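Side-chain contacts in uncharacterized protein (Bacteroides ovatus, PDB 4ID2), which is of unknown function but belongs to the DUF4738 family and folds into a beta-barrel-like structure that occurs as an assembly of four chains: residues Q27-S32 and I107-V112; D55-V60 and T88-D93; L75-G80 and Q119-A124; S95-A100 and M148-V153; A125-P130 and M136-T141. All coordinates share one frame; numbering follows the deposited sequence.

Contact 1: residues Q27-S32 and I107-V112; sequences QRMQTS and ILEGIV
Met29, a selenomethionine, sets its CG opposite its own carbonyl carbon (chi1 -73°) and stays straight through CG, so that SE reaches CD1 of Ile107 at 3.6 Å; the last torsion then bends the methyl toward Glu109, two residues further along the strand. Ile107 meets it with an unusual first torsion: CG1 is tucked between backbone N and carbonyl carbon (chi1 57°), and an extended chi2 pushes CD1 out to the selenium. The two side chains run obliquely past each other. At the far end, Met29 CE lies 4.4 Å from Glu109 CG, a loose touch on the aliphatic part of the glutamate. Strand 107-112 carries a classic beta bulge here, with Glu109 and Gly110 both facing Ser126. Glu109 at the bulge has OE1 bonded to Ser126 OG and OE2 in a salt bridge with Lys115 of the second subunit. A long, flexible, unbranched side chain suits Met29, because the loop of residues 27-32 stays well clear of the strand. Arg51 also ties the two segments, its guanidinium bonding to the backbone oxygens of both Gln30 and Glu109. A 1,2-ethanediol molecule, probably from the crystallisation liquor, lies about 4 Å from the Met29 side chain.

Contact 2: residues D55-V60 and T88-D93; sequences DNLPHV and TFTKND. With SO4 (sulfate ion), chain C.
The flat amide of Asn92 presents its oxygen to Leu57, whose CD2 stops 4.3 Å from OD1, a loose contact. A second amide, that of Asn56, points its nitrogen at a sulfate ion, probably picked up from the crystallisation liquor: ND2 gives a bond of 2.8 Å to sulfate O1 and a weak one to O4. The third flat group, the Asp93 carboxylate, faces back into its own turn, where OD2 accepts Thr90 N at 2.8 Å (163° at the hydrogen), while Asp93 N bonds to Thr90 O. This double clasp closes the turn on Thr90, whose CG2 lies 4.0 Å from Leu57 CD1.

Lys91 does the longest reaching. Its CG sits between backbone N and carbonyl carbon (chi1 66°), after which the chain is fully extended and slides antiparallel past Val60, bringing NZ to 3.4 Å from Val60 CG2. A buried ammonium needs polar company: Ser106 O accepts a hydrogen bond from it, Asp70 forms a long, weak ion pair with it, one water at 3.1 Å from NZ leads weakly on to His59 O, and another water, bound only weakly by NZ, donates to Pro58 O. Leucine and valine suit the other segment: Leu57 packs on the Thr90 methyl, and Val60 sets a methyl beside the ammonium. Leu57 also leans on strand 67-79 and Val60 on Ile107 of strand 107-116, so the 55-60 loop is wedged between these strands and the turn that follows strand 82-89.

Contact 3: residues L75-G80 and Q119-A124; sequences LHLTRG and QGIVYA
Leu75 and Leu77 point across the interior of the barrel-like fold at Tyr123 and Ile121, which come from the other sheet. The short strands 75-79 and 121-124 run nearly antiparallel, yet their axes stay 11.8 Å apart, so side chains alone span the gap. Alternation along each strand sends every second residue inward, and the two facing pairs follow from it.

Tyr123 carries its ring beside the backbone N (chi1 -74°), which swings the ring from its strand toward the two leucines. Leu75 answers with CG extended away from its N (chi1 163°), and its fork divides the work: CD2 sits squarely over the centre of one ring face, 3.9 Å from the centroid and 7° off the normal, a CH-pi contact, while CD1 lies 3.7 Å from CE2. Leu77 has the same extended first torsion, and its two methyls part company. CD2 meets Ile121 CD1 tip to tip at 3.8 Å, possible because the isoleucine's extended chi2 stretches CD1 outward from CG1. The other methyl turns toward the tyrosine. Leucine suits these positions because a forked end can serve two neighbours at once, and tyrosine is long enough to cross the gap with its polar tip still bonded: OH makes a hydrogen bond with Ser47 OG on strand 43-53. Phe38 and Tyr45 close in around Leu77 and Ile121, and Ile142 packs on Leu75 and Tyr123. The phenol oxygen itself is flanked by two methyl groups, Leu75 CD1 and Leu77 CD1, each 3.6 Å from OH.

Contact 4: residues S95-A100 and M148-V153; sequences SSVVDA and MSIQKV
Lys152 starts its path beside Val97, their CB atoms 4.2 Å apart at the point where loop and strand come nearest. From CB its CG lies opposite the backbone N (chi1 -169°), and the chain runs on past the carbonyl of Val97. CG is 3.9 Å from Val97 O, CD comes in to 3.4 Å, and beyond the bend at chi3 (-148°) CE still keeps close to the same oxygen. The tip, NZ, ends 3.6 Å from Val97 O. Asp99 OD1 is 5.2 Å from NZ, too far for a salt bridge though it may be near enough for a weak attraction, and Asp154 of the fourth subunit makes a long, weak ion pair with the ammonium. A lysine fits here because its methylenes can cover a loop carbonyl while the charge stays toward the subunit boundary.

Val97 fills the other half of the contact. Its CG2 meets CG2 of Ile150 at 3.9 Å, the two side chains crossing at about a right angle; compact beta-branched residues give a short bridge where the backbones approach closely. The loop, which leads into helix 100-104, lies on strand 148-152, while Val98 next door packs on Leu103 of that helix and on Met136 and Leu138 of strand 134-142.

Contact 5: residues A125-P130 and M136-T141; sequences ASVCYP and MPLSIT
Leu138 N gives the shortest bond between the two strands, 2.8 Å to Ala125 O with 153° at the hydrogen. Ala125 N returns the favour to Leu138 O at 2.9 Å, completing an antiparallel hydrogen-bonded pair, and Met136 N bonds to Val127 O at 168° two residues along. Between them Ser126 and Pro137 form a non-hydrogen-bonded pair, a sound place for proline, since no N-H is asked of it toward strand 121-128. There the strands touch through a CA-H...O contact instead, Ser126 CA lying 3.5 Å from Met136 O.

These bonds build the beta hairpin of strands 121-128 and 134-142, the middle pair of a four-stranded antiparallel sheet. Ala125, Val127, Met136 and Leu138 all point to one face, where they knit an apolar surface. With chi1 at -59°, Val127 has CG1 opposite its carbonyl carbon and CG2 between that carbon and the backbone N; CG1 meets Leu138 CD1 at 3.9 Å, whereas CG2 rests against Met136 CB at 4.0 Å. The valine and the selenomethionine stand side by side and point the same way. Ala125 is small enough to let Ile140 CD1 come to 4.0 Å from its CB. The same face continues to another chain, Met136 packing on Leu156 of the fourth subunit. On the other face, Pro137 lies against Val153 of strand 148-158 and meets Glu157 of both the third and the fourth subunits.

In the fold
Contacts 3 and 5 are buried, contacts 1 and 2 partly so, and contact 4 lies at the surface. Only contact 5 joins neighbouring strands of one sheet through backbone bonds; contact 3 shares strand 121-128 with it but spans the interior by side chains alone. Contacts 1 and 2 pack loops at one end of the barrel and meet through the Arg28-Asp55 salt bridge. Contact 5 is nested, along the chain, inside the loop closed by contact 4. Chemistry differs with place: apolar side chains and strand-to-strand backbone bonds in the buried contacts, waters around Lys91 in contact 2, and a lysine beside a loop carbonyl in contact 4.

Contact 1: residues Q27-S32 and I107-V112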
# COMPACT_ATOMS: atom_id res chain seq x y z
N GLN A 27 -16.85 -19.68 16.08
CA GLN A 27 -16.75 -19.67 14.61
C GLN A 27 -15.43 -20.27 14.12
O GLN A 27 -14.39 -20.02 14.71
CB GLN A 27 -16.88 -18.23 14.05
CG GLN A 27 -18.31 -17.80 13.74
CD GLN A 27 -19.13 -17.57 14.99
OE1 GLN A 27 -19.09 -16.49 15.58
NE2 GLN A 27 -19.88 -18.58 15.41
N ARG A 28 -15.48 -21.01 13.00
CA ARG A 28 -14.28 -21.58 12.39
C ARG A 28 -14.38 -21.57 10.86
O ARG A 28 -15.47 -21.63 10.29
CB ARG A 28 -14.01 -22.99 12.91
CG ARG A 28 -15.07 -24.04 12.64
CD ARG A 28 -14.63 -25.37 13.23
NE ARG A 28 -14.57 -25.33 14.69
CZ ARG A 28 -13.98 -26.25 15.46
NH1 ARG A 28 -13.38 -27.31 14.92
NH2 ARG A 28 -13.99 -26.12 16.79
N MSE A 29 -13.22 -21.45 10.21
CA MSE A 29 -13.11 -21.38 8.75
C MSE A 29 -13.10 -22.76 8.12
O MSE A 29 -12.70 -23.74 8.75
CB MSE A 29 -11.85 -20.61 8.33
CG MSE A 29 -11.96 -19.12 8.57
SE MSE A 29 -10.40 -18.17 7.94
CE MSE A 29 -10.85 -17.88 6.04
N GLN A 30 -13.54 -22.84 6.86
CA GLN A 30 -13.58 -24.10 6.11
C GLN A 30 -12.16 -24.59 5.81
O GLN A 30 -11.23 -23.79 5.77
CB GLN A 30 -14.37 -23.91 4.79
N THR A 31 -11.99 -25.90 5.59
CA THR A 31 -10.68 -26.47 5.26
C THR A 31 -10.35 -26.24 3.77
O THR A 31 -10.94 -26.92 2.93
CB THR A 31 -10.65 -27.97 5.56
OG1 THR A 31 -11.69 -28.61 4.82
CG2 THR A 31 -10.80 -28.28 7.04
N SER A 32 -9.42 -25.32 3.45
CA SER A 32 -9.00 -25.10 2.06
C SER A 32 -7.76 -25.93 1.77
O SER A 32 -6.94 -26.14 2.66
CB SER A 32 -8.72 -23.63 1.77
OG SER A 32 -7.86 -23.07 2.74
N ILE A 107 -5.96 -13.81 12.06
CA ILE A 107 -5.95 -15.27 11.88
C ILE A 107 -5.21 -15.63 10.59
O ILE A 107 -5.36 -14.92 9.59
CB ILE A 107 -7.37 -15.91 11.92
CG1 ILE A 107 -8.31 -15.30 10.88
CG2 ILE A 107 -7.96 -15.80 13.32
CD1 ILE A 107 -9.61 -16.07 10.71
N LEU A 108 -4.44 -16.74 10.59
CA LEU A 108 -3.72 -17.19 9.39
C LEU A 108 -4.76 -17.57 8.35
O LEU A 108 -5.59 -18.44 8.60
CB LEU A 108 -2.78 -18.37 9.71
CG LEU A 108 -1.93 -18.88 8.53
CD1 LEU A 108 -1.02 -17.78 7.99
CD2 LEU A 108 -1.11 -20.09 8.92
N GLU A 109 -4.76 -16.88 7.22
CA GLU A 109 -5.76 -17.07 6.17
C GLU A 109 -5.28 -17.99 5.07
O GLU A 109 -6.08 -18.78 4.59
CB GLU A 109 -6.11 -15.70 5.54
CG GLU A 109 -7.34 -15.73 4.63
CD GLU A 109 -7.64 -14.45 3.89
OE1 GLU A 109 -6.69 -13.71 3.55
OE2 GLU A 109 -8.84 -14.21 3.60
N GLY A 110 -4.07 -17.80 4.59
CA GLY A 110 -3.61 -18.59 3.46
C GLY A 110 -2.14 -18.45 3.13
O GLY A 110 -1.50 -17.46 3.49
N ILE A 111 -1.60 -19.47 2.45
CA ILE A 111 -0.23 -19.53 1.92
C ILE A 111 -0.40 -20.08 0.51
O ILE A 111 -1.00 -21.15 0.35
CB ILE A 111 0.75 -20.35 2.82
CG1 ILE A 111 0.97 -19.62 4.18
CG2 ILE A 111 2.08 -20.55 2.10
CD1 ILE A 111 1.68 -20.43 5.30
N VAL A 112 0.04 -19.32 -0.49
CA VAL A 112 -0.23 -19.56 -1.90
C VAL A 112 1.04 -19.51 -2.75
O VAL A 112 1.72 -18.49 -2.70
CB VAL A 112 -1.19 -18.39 -2.32
CG1 VAL A 112 -1.30 -18.24 -3.84
CG2 VAL A 112 -2.56 -18.54 -1.67

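Contact 2: residues D55-V60 and T88-D93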
# COMPACT_ATOMS: atom_id res chain seq x y z
N ASP A 55 -7.48 -26.04 16.89
CA ASP A 55 -8.14 -25.85 18.18
C ASP A 55 -7.14 -25.63 19.33
O ASP A 55 -7.53 -25.11 20.37
CB ASP A 55 -9.04 -27.05 18.50
CG ASP A 55 -10.16 -27.28 17.49
OD1 ASP A 55 -9.85 -27.67 16.34
OD2 ASP A 55 -11.34 -27.11 17.86
N ASN A 56 -5.86 -26.00 19.13
CA ASN A 56 -4.81 -25.84 20.14
C ASN A 56 -4.25 -24.41 20.18
O ASN A 56 -3.63 -24.04 21.17
CB ASN A 56 -3.68 -26.84 19.90
CG ASN A 56 -4.15 -28.28 19.91
OD1 ASN A 56 -5.22 -28.61 20.44
ND2 ASN A 56 -3.38 -29.16 19.28
N LEU A 57 -4.47 -23.61 19.13
CA LEU A 57 -3.99 -22.22 19.10
C LEU A 57 -4.90 -21.29 19.90
O LEU A 57 -6.09 -21.59 20.04
CB LEU A 57 -3.93 -21.71 17.64
CG LEU A 57 -2.86 -22.32 16.76
CD1 LEU A 57 -2.96 -21.78 15.34
CD2 LEU A 57 -1.47 -22.08 17.33
N PRO A 58 -4.39 -20.13 20.37
CA PRO A 58 -5.28 -19.18 21.08
C PRO A 58 -6.37 -18.63 20.16
O PRO A 58 -6.11 -18.35 18.98
CB PRO A 58 -4.35 -18.06 21.56
CG PRO A 58 -3.02 -18.35 21.05
CD PRO A 58 -3.01 -19.62 20.27
N HIS A 59 -7.59 -18.49 20.68
CA HIS A 59 -8.71 -17.97 19.91
C HIS A 59 -8.54 -16.47 19.69
O HIS A 59 -7.84 -15.81 20.47
CB HIS A 59 -10.05 -18.24 20.60
CG HIS A 59 -10.34 -19.69 20.82
ND1 HIS A 59 -11.14 -20.12 21.86
CD2 HIS A 59 -9.88 -20.77 20.14
CE1 HIS A 59 -11.17 -21.44 21.77
NE2 HIS A 59 -10.43 -21.88 20.75
N VAL A 60 -9.19 -15.95 18.65
CA VAL A 60 -9.16 -14.54 18.29
C VAL A 60 -10.55 -13.97 18.50
O VAL A 60 -11.51 -14.48 17.92
CB VAL A 60 -8.67 -14.36 16.83
CG1 VAL A 60 -8.56 -12.88 16.47
CG2 VAL A 60 -7.34 -15.06 16.64
N THR A 88 4.56 -27.06 9.29
CA THR A 88 3.26 -26.64 9.77
C THR A 88 3.40 -25.16 10.08
O THR A 88 4.22 -24.79 10.92
CB THR A 88 2.79 -27.45 10.97
OG1 THR A 88 2.69 -28.82 10.57
CG2 THR A 88 1.45 -26.97 11.52
N PHE A 89 2.66 -24.31 9.37
CA PHE A 89 2.70 -22.87 9.56
C PHE A 89 1.56 -22.37 10.44
O PHE A 89 0.45 -22.88 10.35
CB PHE A 89 2.64 -22.10 8.23
CG PHE A 89 3.95 -22.00 7.50
CD1 PHE A 89 4.85 -20.99 7.79
CD2 PHE A 89 4.28 -22.90 6.50
CE1 PHE A 89 6.06 -20.90 7.12
CE2 PHE A 89 5.49 -22.78 5.81
CZ PHE A 89 6.36 -21.78 6.12
N THR A 90 1.83 -21.33 11.23
CA THR A 90 0.84 -20.59 12.02
C THR A 90 1.19 -19.12 11.88
O THR A 90 2.30 -18.80 11.46
CB THR A 90 0.80 -21.05 13.49
OG1 THR A 90 2.00 -20.65 14.16
CG2 THR A 90 0.59 -22.54 13.64
N LYS A 91 0.29 -18.21 12.27
CA LYS A 91 0.58 -16.77 12.21
C LYS A 91 1.83 -16.41 13.05
O LYS A 91 2.52 -15.44 12.73
CB LYS A 91 -0.64 -15.94 12.66
CG LYS A 91 -1.03 -16.11 14.13
CD LYS A 91 -2.23 -15.28 14.48
CE LYS A 91 -2.51 -15.34 15.96
NZ LYS A 91 -3.91 -14.99 16.28
N ASN A 92 2.17 -17.22 14.08
CA ASN A 92 3.33 -16.99 14.94
C ASN A 92 4.66 -17.15 14.19
O ASN A 92 5.65 -16.57 14.63
CB ASN A 92 3.27 -17.90 16.17
CG ASN A 92 1.95 -17.82 16.89
OD1 ASN A 92 1.16 -18.76 16.88
ND2 ASN A 92 1.62 -16.64 17.41
N ASP A 93 4.68 -17.85 13.03
CA ASP A 93 5.88 -17.94 12.18
C ASP A 93 6.28 -16.59 11.58
O ASP A 93 7.38 -16.47 11.05
CB ASP A 93 5.67 -18.94 11.03
CG ASP A 93 5.69 -20.37 11.49
OD1 ASP A 93 6.79 -20.87 11.80
OD2 ASP A 93 4.61 -20.98 11.58
S SO4 C . -0.91 -28.63 17.20
O1 SO4 C . -0.64 -29.11 18.55
O2 SO4 C . -0.73 -27.18 17.16
O3 SO4 C . 0.02 -29.28 16.28
O4 SO4 C . -2.29 -28.96 16.82
O HOH W 1 -4.12 -17.98 17.46
O HOH W 2 -4.76 -14.88 19.29

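Contact 3: residues L75-G80 and Q119-A124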
# COMPACT_ATOMS: atom_id res chain seq x y z
N LEU A 75 2.49 -26.84 4.61
CA LEU A 75 3.06 -26.65 3.29
C LEU A 75 4.03 -27.80 3.05
O LEU A 75 5.03 -27.90 3.75
CB LEU A 75 3.74 -25.27 3.17
CG LEU A 75 4.74 -25.02 2.01
CD1 LEU A 75 4.18 -25.40 0.66
CD2 LEU A 75 5.14 -23.55 1.94
N HIS A 76 3.70 -28.72 2.12
CA HIS A 76 4.55 -29.86 1.76
C HIS A 76 5.09 -29.65 0.34
O HIS A 76 4.36 -29.83 -0.64
CB HIS A 76 3.81 -31.20 1.88
CG HIS A 76 4.71 -32.40 1.89
ND1 HIS A 76 4.22 -33.67 2.11
CD2 HIS A 76 6.06 -32.48 1.75
CE1 HIS A 76 5.26 -34.48 2.08
NE2 HIS A 76 6.39 -33.81 1.87
N LEU A 77 6.36 -29.25 0.23
CA LEU A 77 7.03 -29.02 -1.05
C LEU A 77 7.95 -30.19 -1.37
O LEU A 77 8.80 -30.53 -0.55
CB LEU A 77 7.85 -27.71 -0.96
CG LEU A 77 8.62 -27.29 -2.22
CD1 LEU A 77 7.66 -27.09 -3.38
CD2 LEU A 77 9.44 -26.04 -1.96
N THR A 78 7.80 -30.80 -2.57
CA THR A 78 8.63 -31.93 -2.97
C THR A 78 9.22 -31.71 -4.35
O THR A 78 8.68 -30.95 -5.14
CB THR A 78 7.83 -33.24 -2.94
OG1 THR A 78 6.79 -33.18 -3.91
CG2 THR A 78 7.22 -33.53 -1.59
N ARG A 79 10.35 -32.37 -4.63
CA ARG A 79 11.04 -32.34 -5.92
C ARG A 79 11.38 -33.79 -6.22
O ARG A 79 12.38 -34.31 -5.71
CB ARG A 79 12.28 -31.43 -5.87
CG ARG A 79 13.04 -31.35 -7.19
CD ARG A 79 14.35 -30.58 -7.11
NE ARG A 79 15.24 -31.08 -6.06
CZ ARG A 79 15.56 -30.46 -4.92
NH1 ARG A 79 15.07 -29.25 -4.64
NH2 ARG A 79 16.37 -31.04 -4.05
N GLY A 80 10.49 -34.47 -6.95
CA GLY A 80 10.63 -35.89 -7.22
C GLY A 80 10.36 -36.68 -5.95
O GLY A 80 9.39 -36.39 -5.24
N GLN A 119 16.36 -15.97 -5.97
CA GLN A 119 16.51 -16.29 -4.55
C GLN A 119 15.91 -17.66 -4.26
O GLN A 119 16.60 -18.54 -3.75
CB GLN A 119 15.84 -15.22 -3.64
CG GLN A 119 16.73 -14.01 -3.35
CD GLN A 119 17.03 -13.16 -4.57
OE1 GLN A 119 16.22 -13.05 -5.50
NE2 GLN A 119 18.18 -12.49 -4.57
N GLY A 120 14.65 -17.84 -4.64
CA GLY A 120 13.96 -19.10 -4.44
C GLY A 120 12.51 -19.10 -4.87
O GLY A 120 12.07 -18.24 -5.64
N ILE A 121 11.76 -20.07 -4.37
CA ILE A 121 10.34 -20.26 -4.63
C ILE A 121 9.59 -19.34 -3.68
O ILE A 121 9.72 -19.51 -2.48
CB ILE A 121 9.96 -21.75 -4.43
CG1 ILE A 121 10.79 -22.66 -5.36
CG2 ILE A 121 8.45 -21.98 -4.65
CD1 ILE A 121 10.87 -24.06 -4.93
N VAL A 122 8.81 -18.39 -4.21
CA VAL A 122 8.10 -17.41 -3.38
C VAL A 122 6.63 -17.79 -3.23
O VAL A 122 5.96 -18.08 -4.22
CB VAL A 122 8.24 -15.99 -3.97
CG1 VAL A 122 7.49 -14.96 -3.11
CG2 VAL A 122 9.71 -15.61 -4.10
N TYR A 123 6.14 -17.74 -1.99
CA TYR A 123 4.74 -17.98 -1.64
C TYR A 123 4.14 -16.71 -1.11
O TYR A 123 4.78 -16.02 -0.33
CB TYR A 123 4.61 -19.07 -0.56
CG TYR A 123 4.86 -20.47 -1.07
CD1 TYR A 123 6.16 -20.93 -1.27
CD2 TYR A 123 3.81 -21.34 -1.31
CE1 TYR A 123 6.39 -22.21 -1.78
CE2 TYR A 123 4.04 -22.63 -1.81
CZ TYR A 123 5.33 -23.06 -2.01
OH TYR A 123 5.56 -24.33 -2.49
N ALA A 124 2.91 -16.40 -1.51
CA ALA A 124 2.20 -15.25 -0.96
C ALA A 124 1.51 -15.75 0.28
O ALA A 124 0.94 -16.85 0.24
CB ALA A 124 1.20 -14.70 -1.97

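Contact 4: residues S95-A100 and M148-V153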
# COMPACT_ATOMS: atom_id res chain seq x y z
N SER A 95 6.03 -13.71 13.52
CA SER A 95 6.23 -12.86 14.70
C SER A 95 7.47 -11.97 14.58
O SER A 95 7.51 -10.90 15.20
CB SER A 95 6.33 -13.70 15.97
OG SER A 95 7.43 -14.59 15.93
N SER A 96 8.48 -12.39 13.80
CA SER A 96 9.70 -11.61 13.60
C SER A 96 9.48 -10.38 12.70
O SER A 96 10.31 -9.48 12.74
CB SER A 96 10.79 -12.49 12.99
OG SER A 96 10.36 -13.04 11.75
N VAL A 97 8.40 -10.34 11.87
CA VAL A 97 8.16 -9.21 10.95
C VAL A 97 6.73 -8.59 11.09
O VAL A 97 6.39 -7.75 10.26
CB VAL A 97 8.45 -9.62 9.48
CG1 VAL A 97 9.90 -10.10 9.33
CG2 VAL A 97 7.48 -10.69 8.97
N VAL A 98 5.93 -8.97 12.10
CA VAL A 98 4.58 -8.41 12.34
C VAL A 98 4.46 -8.09 13.82
O VAL A 98 4.82 -8.93 14.65
CB VAL A 98 3.45 -9.36 11.87
CG1 VAL A 98 2.08 -8.72 12.07
CG2 VAL A 98 3.63 -9.77 10.41
N ASP A 99 3.97 -6.88 14.17
CA ASP A 99 3.86 -6.49 15.58
C ASP A 99 2.82 -7.34 16.31
O ASP A 99 1.78 -7.68 15.74
CB ASP A 99 3.56 -4.98 15.74
CG ASP A 99 2.21 -4.51 15.23
OD1 ASP A 99 1.78 -4.97 14.15
OD2 ASP A 99 1.62 -3.64 15.89
N ALA A 100 3.12 -7.73 17.56
CA ALA A 100 2.29 -8.61 18.39
C ALA A 100 0.83 -8.14 18.52
O ALA A 100 -0.06 -8.99 18.57
CB ALA A 100 2.89 -8.73 19.78
N MSE A 148 14.44 -21.58 4.27
CA MSE A 148 13.24 -20.78 4.23
C MSE A 148 13.43 -19.42 4.91
O MSE A 148 14.08 -19.34 5.95
CB MSE A 148 12.12 -21.56 4.93
CG MSE A 148 10.75 -20.96 4.74
SE MSE A 148 9.84 -20.63 6.39
CE MSE A 148 11.12 -19.48 7.30
N SER A 149 12.85 -18.35 4.33
CA SER A 149 12.90 -16.99 4.90
C SER A 149 11.52 -16.34 4.81
O SER A 149 10.75 -16.65 3.90
CB SER A 149 13.95 -16.14 4.20
OG SER A 149 13.73 -16.04 2.80
N ILE A 150 11.20 -15.46 5.77
CA ILE A 150 9.93 -14.74 5.88
C ILE A 150 10.15 -13.26 5.67
O ILE A 150 11.10 -12.71 6.21
CB ILE A 150 9.30 -14.98 7.29
CG1 ILE A 150 9.09 -16.47 7.60
CG2 ILE A 150 8.00 -14.21 7.47
CD1 ILE A 150 8.28 -17.23 6.61
N GLN A 151 9.22 -12.59 4.96
CA GLN A 151 9.29 -11.14 4.73
C GLN A 151 7.91 -10.50 4.81
O GLN A 151 6.90 -11.14 4.51
CB GLN A 151 9.90 -10.80 3.35
CG GLN A 151 11.22 -11.49 2.97
CD GLN A 151 11.11 -12.94 2.51
OE1 GLN A 151 11.88 -13.79 2.96
NE2 GLN A 151 10.24 -13.25 1.55
N LYS A 152 7.89 -9.22 5.17
CA LYS A 152 6.69 -8.41 5.19
C LYS A 152 6.64 -7.67 3.87
O LYS A 152 7.68 -7.24 3.38
CB LYS A 152 6.71 -7.42 6.37
CG LYS A 152 5.39 -6.71 6.62
CD LYS A 152 5.54 -5.65 7.71
CE LYS A 152 4.29 -5.45 8.54
NZ LYS A 152 4.57 -4.66 9.77
N VAL A 153 5.45 -7.54 3.28
CA VAL A 153 5.29 -6.84 2.02
C VAL A 153 5.27 -5.34 2.33
O VAL A 153 4.43 -4.91 3.11
CB VAL A 153 4.01 -7.30 1.28
CG1 VAL A 153 3.73 -6.44 0.04
CG2 VAL A 153 4.13 -8.78 0.91

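Contact 5: residues A125-P130 and M136-T141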
# COMPACT_ATOMS: atom_id res chain seq x y z
N ALA A 125 1.63 -15.04 1.39
CA ALA A 125 1.02 -15.43 2.66
C ALA A 125 0.17 -14.30 3.19
O ALA A 125 0.46 -13.13 2.92
CB ALA A 125 2.10 -15.80 3.66
N SER A 126 -0.89 -14.63 3.92
CA SER A 126 -1.74 -13.58 4.48
C SER A 126 -2.36 -13.98 5.81
O SER A 126 -2.73 -15.14 6.02
CB SER A 126 -2.85 -13.21 3.50
OG SER A 126 -3.62 -14.34 3.12
N VAL A 127 -2.51 -12.98 6.70
CA VAL A 127 -3.21 -13.07 7.97
C VAL A 127 -4.36 -12.06 7.84
O VAL A 127 -4.15 -10.98 7.28
CB VAL A 127 -2.33 -12.84 9.23
CG1 VAL A 127 -1.19 -13.86 9.30
CG2 VAL A 127 -1.77 -11.42 9.31
N CYS A 128 -5.57 -12.42 8.26
CA CYS A 128 -6.75 -11.56 8.10
C CYS A 128 -7.41 -11.28 9.44
O CYS A 128 -7.20 -12.00 10.41
CB CYS A 128 -7.73 -12.20 7.13
SG CYS A 128 -8.72 -13.53 7.85
N TYR A 129 -8.23 -10.22 9.48
CA TYR A 129 -8.96 -9.81 10.67
C TYR A 129 -10.38 -10.34 10.55
O TYR A 129 -11.07 -9.97 9.60
CB TYR A 129 -8.92 -8.28 10.83
CG TYR A 129 -7.50 -7.84 11.06
CD1 TYR A 129 -6.92 -7.95 12.33
CD2 TYR A 129 -6.66 -7.53 10.00
CE1 TYR A 129 -5.58 -7.66 12.53
CE2 TYR A 129 -5.31 -7.25 10.19
CZ TYR A 129 -4.78 -7.30 11.47
OH TYR A 129 -3.44 -7.04 11.65
N PRO A 130 -10.83 -11.23 11.47
CA PRO A 130 -12.18 -11.80 11.34
C PRO A 130 -13.31 -10.77 11.22
O PRO A 130 -13.22 -9.67 11.77
CB PRO A 130 -12.34 -12.60 12.64
CG PRO A 130 -10.98 -12.93 13.07
CD PRO A 130 -10.11 -11.80 12.63
N MSE A 136 -3.29 -8.66 5.83
CA MSE A 136 -1.93 -8.18 5.72
C MSE A 136 -1.13 -9.07 4.79
O MSE A 136 -0.98 -10.25 5.08
CB MSE A 136 -1.29 -8.13 7.10
CG MSE A 136 0.14 -7.64 7.09
SE MSE A 136 0.77 -7.67 8.90
CE MSE A 136 0.30 -5.73 9.32
N PRO A 137 -0.56 -8.53 3.70
CA PRO A 137 0.24 -9.36 2.79
C PRO A 137 1.63 -9.65 3.37
O PRO A 137 2.28 -8.75 3.91
CB PRO A 137 0.32 -8.51 1.52
CG PRO A 137 0.19 -7.12 1.99
CD PRO A 137 -0.65 -7.13 3.22
N LEU A 138 2.06 -10.91 3.30
CA LEU A 138 3.37 -11.39 3.77
C LEU A 138 3.94 -12.33 2.71
O LEU A 138 3.21 -12.69 1.77
CB LEU A 138 3.22 -12.11 5.12
CG LEU A 138 2.52 -11.34 6.25
CD1 LEU A 138 1.73 -12.27 7.17
CD2 LEU A 138 3.50 -10.50 7.03
N SER A 139 5.20 -12.77 2.83
CA SER A 139 5.75 -13.71 1.85
C SER A 139 6.73 -14.71 2.48
O SER A 139 7.36 -14.40 3.49
CB SER A 139 6.43 -12.98 0.71
OG SER A 139 7.43 -12.11 1.21
N ILE A 140 6.79 -15.94 1.91
CA ILE A 140 7.68 -17.03 2.32
C ILE A 140 8.54 -17.37 1.12
O ILE A 140 7.97 -17.66 0.07
CB ILE A 140 6.89 -18.29 2.80
CG1 ILE A 140 5.85 -17.97 3.89
CG2 ILE A 140 7.83 -19.41 3.26
CD1 ILE A 140 4.67 -18.89 3.81
N THR A 141 9.86 -17.33 1.25
CA THR A 141 10.77 -17.69 0.15
C THR A 141 11.49 -18.97 0.55
O THR A 141 12.07 -19.01 1.63
CB THR A 141 11.72 -16.54 -0.17
OG1 THR A 141 10.95 -15.37 -0.43
CG2 THR A 141 12.63 -16.84 -1.36